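Local coordinates for protein S-adenosyl-L-methionine methyl transferase (Ruegeria pomeroyi DSS-3, PDB 3IHT) that binds S-adenosylmethionine in a Rossmann-like methyltransferase fold and probably transfers its methyl group to an acceptor substrate, at residues I129-E134 with M149-L154; L137-L142 with I170-G174. The contacts are given in a common frame with arbitrary orientation. Residues are numbered along the deposited sequence.

Interaction 1. Residues I129-E134 with M149-L154; sequences ISPLIE and MYFEGL. With NI (nickel (II) ion), chain D.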
loop_
_atom_site.group_PDB
_atom_site.type_symbol
_atom_site.label_atom_id
_atom_site.label_comp_id
_atom_site.label_asym_id
_atom_site.label_seq_id
_atom_site.Cartn_x
_atom_site.Cartn_y
_atom_site.Cartn_z
ATOM N N ILE A 129 0.093 9.362 -22.157
ATOM C CA ILE A 129 -1.159 8.601 -22.255
ATOM C C ILE A 129 -2.414 9.461 -22.231
ATOM O O ILE A 129 -3.486 8.995 -22.613
ATOM C CB ILE A 129 -1.307 7.491 -21.181
ATOM C CG1 ILE A 129 -1.387 8.055 -19.758
ATOM C CG2 ILE A 129 -0.186 6.472 -21.338
ATOM C CD1 ILE A 129 -1.584 6.980 -18.732
ATOM N N SER A 130 -2.293 10.704 -21.811
ATOM C CA SER A 130 -3.468 11.572 -21.697
ATOM C C SER A 130 -4.288 11.653 -23.022
ATOM O O SER A 130 -5.507 11.442 -23.008
ATOM C CB SER A 130 -3.068 12.946 -21.153
ATOM O OG SER A 130 -2.759 12.907 -19.769
ATOM N N PRO A 131 -3.638 11.946 -24.164
ATOM C CA PRO A 131 -4.439 12.015 -25.399
ATOM C C PRO A 131 -4.942 10.650 -25.863
ATOM O O PRO A 131 -5.869 10.591 -26.689
ATOM C CB PRO A 131 -3.468 12.620 -26.431
ATOM C CG PRO A 131 -2.068 12.308 -25.855
ATOM C CD PRO A 131 -2.257 12.411 -24.373
ATOM N N LEU A 132 -4.381 9.561 -25.336
ATOM C CA LEU A 132 -4.892 8.235 -25.656
ATOM C C LEU A 132 -6.138 7.897 -24.844
ATOM O O LEU A 132 -6.973 7.131 -25.303
ATOM C CB LEU A 132 -3.836 7.146 -25.449
ATOM C CG LEU A 132 -2.530 7.273 -26.245
ATOM C CD1 LEU A 132 -1.606 6.050 -25.937
ATOM C CD2 LEU A 132 -2.790 7.420 -27.717
ATOM N N ILE A 133 -6.240 8.442 -23.643
ATOM C CA ILE A 133 -7.387 8.203 -22.784
ATOM C C ILE A 133 -8.587 9.100 -23.101
ATOM O O ILE A 133 -9.736 8.617 -23.093
ATOM C CB ILE A 133 -7.022 8.373 -21.317
ATOM C CG1 ILE A 133 -6.050 7.281 -20.881
ATOM C CG2 ILE A 133 -8.286 8.477 -20.408
ATOM C CD1 ILE A 133 -5.348 7.503 -19.520
ATOM N N GLU A 134 -8.322 10.372 -23.360
ATOM C CA GLU A 134 -9.379 11.394 -23.513
ATOM C C GLU A 134 -10.537 11.008 -24.462
ATOM O O GLU A 134 -11.704 11.161 -24.067
ATOM C CB GLU A 134 -8.788 12.761 -23.897
ATOM C CG GLU A 134 -9.794 13.873 -23.892
ATOM C CD GLU A 134 -9.158 15.264 -23.733
ATOM O OE1 GLU A 134 -7.904 15.390 -23.801
ATOM O OE2 GLU A 134 -9.924 16.229 -23.544
HETATM N N MSE A 149 -2.775 14.846 -14.986
HETATM C CA MSE A 149 -2.947 14.520 -16.385
HETATM C C MSE A 149 -2.839 15.770 -17.254
HETATM O O MSE A 149 -2.788 16.886 -16.746
HETATM C CB MSE A 149 -4.283 13.817 -16.600
HETATM C CG MSE A 149 -4.461 12.585 -15.769
HETATM SE SE MSE A 149 -3.098 11.170 -16.059
HETATM C CE MSE A 149 -3.880 10.382 -17.633
ATOM N N TYR A 150 -2.758 15.563 -18.562
ATOM C CA TYR A 150 -2.543 16.616 -19.516
ATOM C C TYR A 150 -3.581 16.564 -20.625
ATOM O O TYR A 150 -3.273 16.225 -21.770
ATOM C CB TYR A 150 -1.141 16.438 -20.106
ATOM C CG TYR A 150 -0.001 16.597 -19.102
ATOM C CD1 TYR A 150 0.395 15.554 -18.293
ATOM C CD2 TYR A 150 0.709 17.803 -19.015
ATOM C CE1 TYR A 150 1.437 15.689 -17.392
ATOM C CE2 TYR A 150 1.766 17.937 -18.133
ATOM C CZ TYR A 150 2.118 16.903 -17.324
ATOM O OH TYR A 150 3.188 17.045 -16.461
ATOM N N PHE A 151 -4.828 16.869 -20.279
ATOM C CA PHE A 151 -5.953 16.755 -21.193
ATOM C C PHE A 151 -6.225 18.057 -21.954
ATOM O O PHE A 151 -5.810 19.119 -21.515
ATOM C CB PHE A 151 -7.217 16.361 -20.427
ATOM C CG PHE A 151 -7.164 14.990 -19.841
ATOM C CD1 PHE A 151 -6.931 13.885 -20.665
ATOM C CD2 PHE A 151 -7.345 14.782 -18.488
ATOM C CE1 PHE A 151 -6.886 12.586 -20.131
ATOM C CE2 PHE A 151 -7.327 13.484 -17.968
ATOM C CZ PHE A 151 -7.076 12.395 -18.795
ATOM N N GLU A 152 -6.891 17.940 -23.096
ATOM C CA GLU A 152 -7.246 19.109 -23.929
ATOM C C GLU A 152 -8.596 19.715 -23.546
ATOM O O GLU A 152 -8.758 20.941 -23.516
ATOM C CB GLU A 152 -7.314 18.673 -25.397
ATOM C CG GLU A 152 -5.987 18.379 -26.031
ATOM C CD GLU A 152 -5.185 19.629 -26.286
ATOM O OE1 GLU A 152 -5.715 20.763 -26.106
ATOM O OE2 GLU A 152 -4.019 19.488 -26.692
ATOM N N GLY A 153 -9.566 18.849 -23.287
ATOM C CA GLY A 153 -10.962 19.224 -23.139
ATOM C C GLY A 153 -11.576 18.916 -21.782
ATOM O O GLY A 153 -12.554 19.571 -21.391
ATOM N N LEU A 154 -11.021 17.957 -21.040
ATOM C CA LEU A 154 -11.602 17.545 -19.754
ATOM C C LEU A 154 -11.299 18.574 -18.660
ATOM O O LEU A 154 -10.187 19.099 -18.577
ATOM C CB LEU A 154 -11.102 16.173 -19.349
ATOM C CG LEU A 154 -11.206 15.036 -20.373
ATOM C CD1 LEU A 154 -10.702 13.749 -19.759
ATOM C CD2 LEU A 154 -12.613 14.856 -20.958
HETATM NI NI NI D . -2.809 20.947 -27.143
HETATM O O HOH W 1 -2.430 22.890 -25.602
#
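The ring of F151 lies against S130 on helix 119-133, with S130 OG over one ring face and S130 O 3.4 Å from F151 CE1. Beside it the selenomethionine M149 meets the same helix: M149 CE packs against I133 CD1 (3.7 Å) and I129 CG1 (4.0 Å), and is 3.5 Å from S130 OG; M143 of strand 141-145 touches I133, M149 and F151. Polar links flank this largely apolar centre, which joins the helix to the loop between strands 141-145 and 155-157. Y150 N donates a nearly straight hydrogen bond to S130 OG (2.9 Å), and the same hydroxyl is also hydrogen-bonded to the carbonyl of A126. E134 then reaches along the loop with an extended side chain: E134 OE1 accepts from E152 N at 2.8 Å and E134 OE2 from G153 N at 2.7 Å, with a weak third bond from L154 N to E134 OE2 at 3.2 Å. The E152 side chain leads away from the helix, and E152 OE2 binds a nickel ion at 1.9 Å. The principle illustrated is that one carboxylate can hold an irregular loop by its backbone: the successive amides of E152, G153 and, weakly, L154 converge on E134.

Interaction 2. Residues L137-L142 with I170-G174; sequences LAQGGL and IYRRG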
loop_
_atom_site.group_PDB
_atom_site.type_symbol
_atom_site.label_atom_id
_atom_site.label_comp_id
_atom_site.label_asym_id
_atom_site.label_seq_id
_atom_site.Cartn_x
_atom_site.Cartn_y
_atom_site.Cartn_z
ATOM N N LEU A 137 -14.021 8.798 -23.184
ATOM C CA LEU A 137 -15.046 9.217 -22.253
ATOM C C LEU A 137 -16.349 9.664 -22.952
ATOM O O LEU A 137 -16.336 10.474 -23.902
ATOM C CB LEU A 137 -14.551 10.325 -21.363
ATOM C CG LEU A 137 -13.610 10.019 -20.209
ATOM C CD1 LEU A 137 -13.454 11.311 -19.421
ATOM C CD2 LEU A 137 -14.139 8.920 -19.312
ATOM N N ALA A 138 -17.456 9.094 -22.491
ATOM C CA ALA A 138 -18.786 9.611 -22.821
ATOM C C ALA A 138 -18.991 10.986 -22.207
ATOM O O ALA A 138 -18.316 11.377 -21.261
ATOM C CB ALA A 138 -19.874 8.634 -22.339
ATOM N N GLN A 139 -19.948 11.723 -22.745
ATOM C CA GLN A 139 -20.364 12.965 -22.090
ATOM C C GLN A 139 -20.815 12.664 -20.679
ATOM O O GLN A 139 -21.597 11.720 -20.446
ATOM C CB GLN A 139 -21.477 13.657 -22.896
ATOM C CG GLN A 139 -21.030 14.174 -24.223
ATOM C CD GLN A 139 -22.153 14.869 -25.004
ATOM O OE1 GLN A 139 -22.889 15.699 -24.466
ATOM N NE2 GLN A 139 -22.254 14.550 -26.286
ATOM N N GLY A 140 -20.290 13.452 -19.737
ATOM C CA GLY A 140 -20.505 13.247 -18.328
ATOM C C GLY A 140 -19.556 12.256 -17.655
ATOM O O GLY A 140 -19.568 12.110 -16.439
ATOM N N GLY A 141 -18.747 11.573 -18.448
ATOM C CA GLY A 141 -17.778 10.617 -17.930
ATOM C C GLY A 141 -16.690 11.263 -17.109
ATOM O O GLY A 141 -16.321 12.419 -17.344
ATOM N N LEU A 142 -16.159 10.506 -16.157
ATOM C CA LEU A 142 -15.094 10.997 -15.292
ATOM C C LEU A 142 -13.813 10.179 -15.486
ATOM O O LEU A 142 -13.869 8.980 -15.898
ATOM C CB LEU A 142 -15.538 10.954 -13.834
ATOM C CG LEU A 142 -16.742 11.818 -13.450
ATOM C CD1 LEU A 142 -17.056 11.637 -11.964
ATOM C CD2 LEU A 142 -16.493 13.290 -13.754
ATOM N N ILE A 170 -9.223 14.325 -10.468
ATOM C CA ILE A 170 -10.495 13.961 -11.107
ATOM C C ILE A 170 -10.804 14.919 -12.248
ATOM O O ILE A 170 -10.722 16.128 -12.082
ATOM C CB ILE A 170 -11.674 13.976 -10.127
ATOM C CG1 ILE A 170 -11.380 13.121 -8.894
ATOM C CG2 ILE A 170 -12.992 13.525 -10.877
ATOM C CD1 ILE A 170 -12.472 13.247 -7.760
ATOM N N TYR A 171 -11.147 14.363 -13.415
ATOM C CA TYR A 171 -11.478 15.150 -14.583
ATOM C C TYR A 171 -12.808 14.700 -15.164
ATOM O O TYR A 171 -13.220 13.554 -14.977
ATOM C CB TYR A 171 -10.390 15.044 -15.640
ATOM C CG TYR A 171 -9.001 15.344 -15.139
ATOM C CD1 TYR A 171 -8.237 14.347 -14.540
ATOM C CD2 TYR A 171 -8.451 16.623 -15.239
ATOM C CE1 TYR A 171 -6.969 14.602 -14.074
ATOM C CE2 TYR A 171 -7.183 16.875 -14.753
ATOM C CZ TYR A 171 -6.452 15.868 -14.195
ATOM O OH TYR A 171 -5.194 16.111 -13.728
ATOM N N ARG A 172 -13.490 15.607 -15.860
ATOM C CA ARG A 172 -14.819 15.312 -16.401
ATOM C C ARG A 172 -14.955 15.761 -17.850
ATOM O O ARG A 172 -14.467 16.832 -18.217
ATOM C CB ARG A 172 -15.888 16.034 -15.572
ATOM C CG ARG A 172 -17.337 15.818 -16.066
ATOM C CD ARG A 172 -18.348 16.313 -15.031
ATOM N NE ARG A 172 -18.298 17.759 -14.853
ATOM C CZ ARG A 172 -18.832 18.427 -13.825
ATOM N NH1 ARG A 172 -19.450 17.783 -12.844
ATOM N NH2 ARG A 172 -18.713 19.751 -13.754
ATOM N N ARG A 173 -15.635 14.959 -18.667
ATOM C CA ARG A 173 -16.010 15.395 -20.012
ATOM C C ARG A 173 -17.315 16.169 -19.913
ATOM O O ARG A 173 -18.366 15.600 -19.605
ATOM C CB ARG A 173 -16.232 14.231 -20.957
ATOM C CG ARG A 173 -16.478 14.723 -22.359
ATOM C CD ARG A 173 -16.664 13.614 -23.372
ATOM N NE ARG A 173 -17.208 14.196 -24.615
ATOM C CZ ARG A 173 -17.675 13.503 -25.650
ATOM N NH1 ARG A 173 -17.666 12.180 -25.660
ATOM N NH2 ARG A 173 -18.160 14.161 -26.690
ATOM N N GLY A 174 -17.230 17.474 -20.097
ATOM C CA GLY A 174 -18.399 18.333 -20.006
ATOM C C GLY A 174 -19.344 18.191 -21.180
ATOM O O GLY A 174 -19.218 17.435 -22.169
ATOM O OXT GLY A 174 -20.353 18.887 -21.173
#
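Backbone pairing comes first. R173 N donates to G141 O at 2.9 Å and G140 N to R173 O at 2.9 Å, so both the backbone N and O of R173 bond to the 137-142 segment; L142 and R172 form an antiparallel non-hydrogen-bonded pair, with close CA-H...O contacts from R172 CA to G141 O (3.4 Å) and from L142 CA to Y171 O (3.2 Å). The type II turn A138-G141, closed by G141 N to A138 O (2.9 Å), has G140 at a position whose positive phi would jam a CB against the preceding carbonyl. Side-chain bonding follows: R173 NH1 donates to L137 O at 2.8 Å while Q139 CG lies over a guanidinium face. L142 CD2 comes within a close 3.3 Å of R172 CB in the conformer given. The pairing belongs to the 3-2-1-4-5-7-6 sheet of class I (Rossmann-like) methyltransferases: antiparallel strand 169-172, the seventh, lies between 141-145 and 155-157, whose E155 salt-bridges R172, and helix 15-36 packs on L142 and I170.

Interactions 1 and 2 are about 11 Å apart between centres and interlock along the chain, their segments alternating. Their seam is made largely by strand 169-172 and the residues after it: Y171 OH lies 3.0 Å from M149 N, a probable hydrogen bond, F151 CE2 is 3.6 Å from Y171 CD1 in an edge-to-face ring contact, and L154 CD2 sits 3.6 Å from R173 CA. The loop held by the helix in interaction 1 is thus also held by the strand paired in interaction 2. Only interaction 1 approaches the cofactor, the I129 side chain being about 6 Å from S-adenosylmethionine and about 4 Å from that of I92, which binds it; interaction 2 lies away from the pocket.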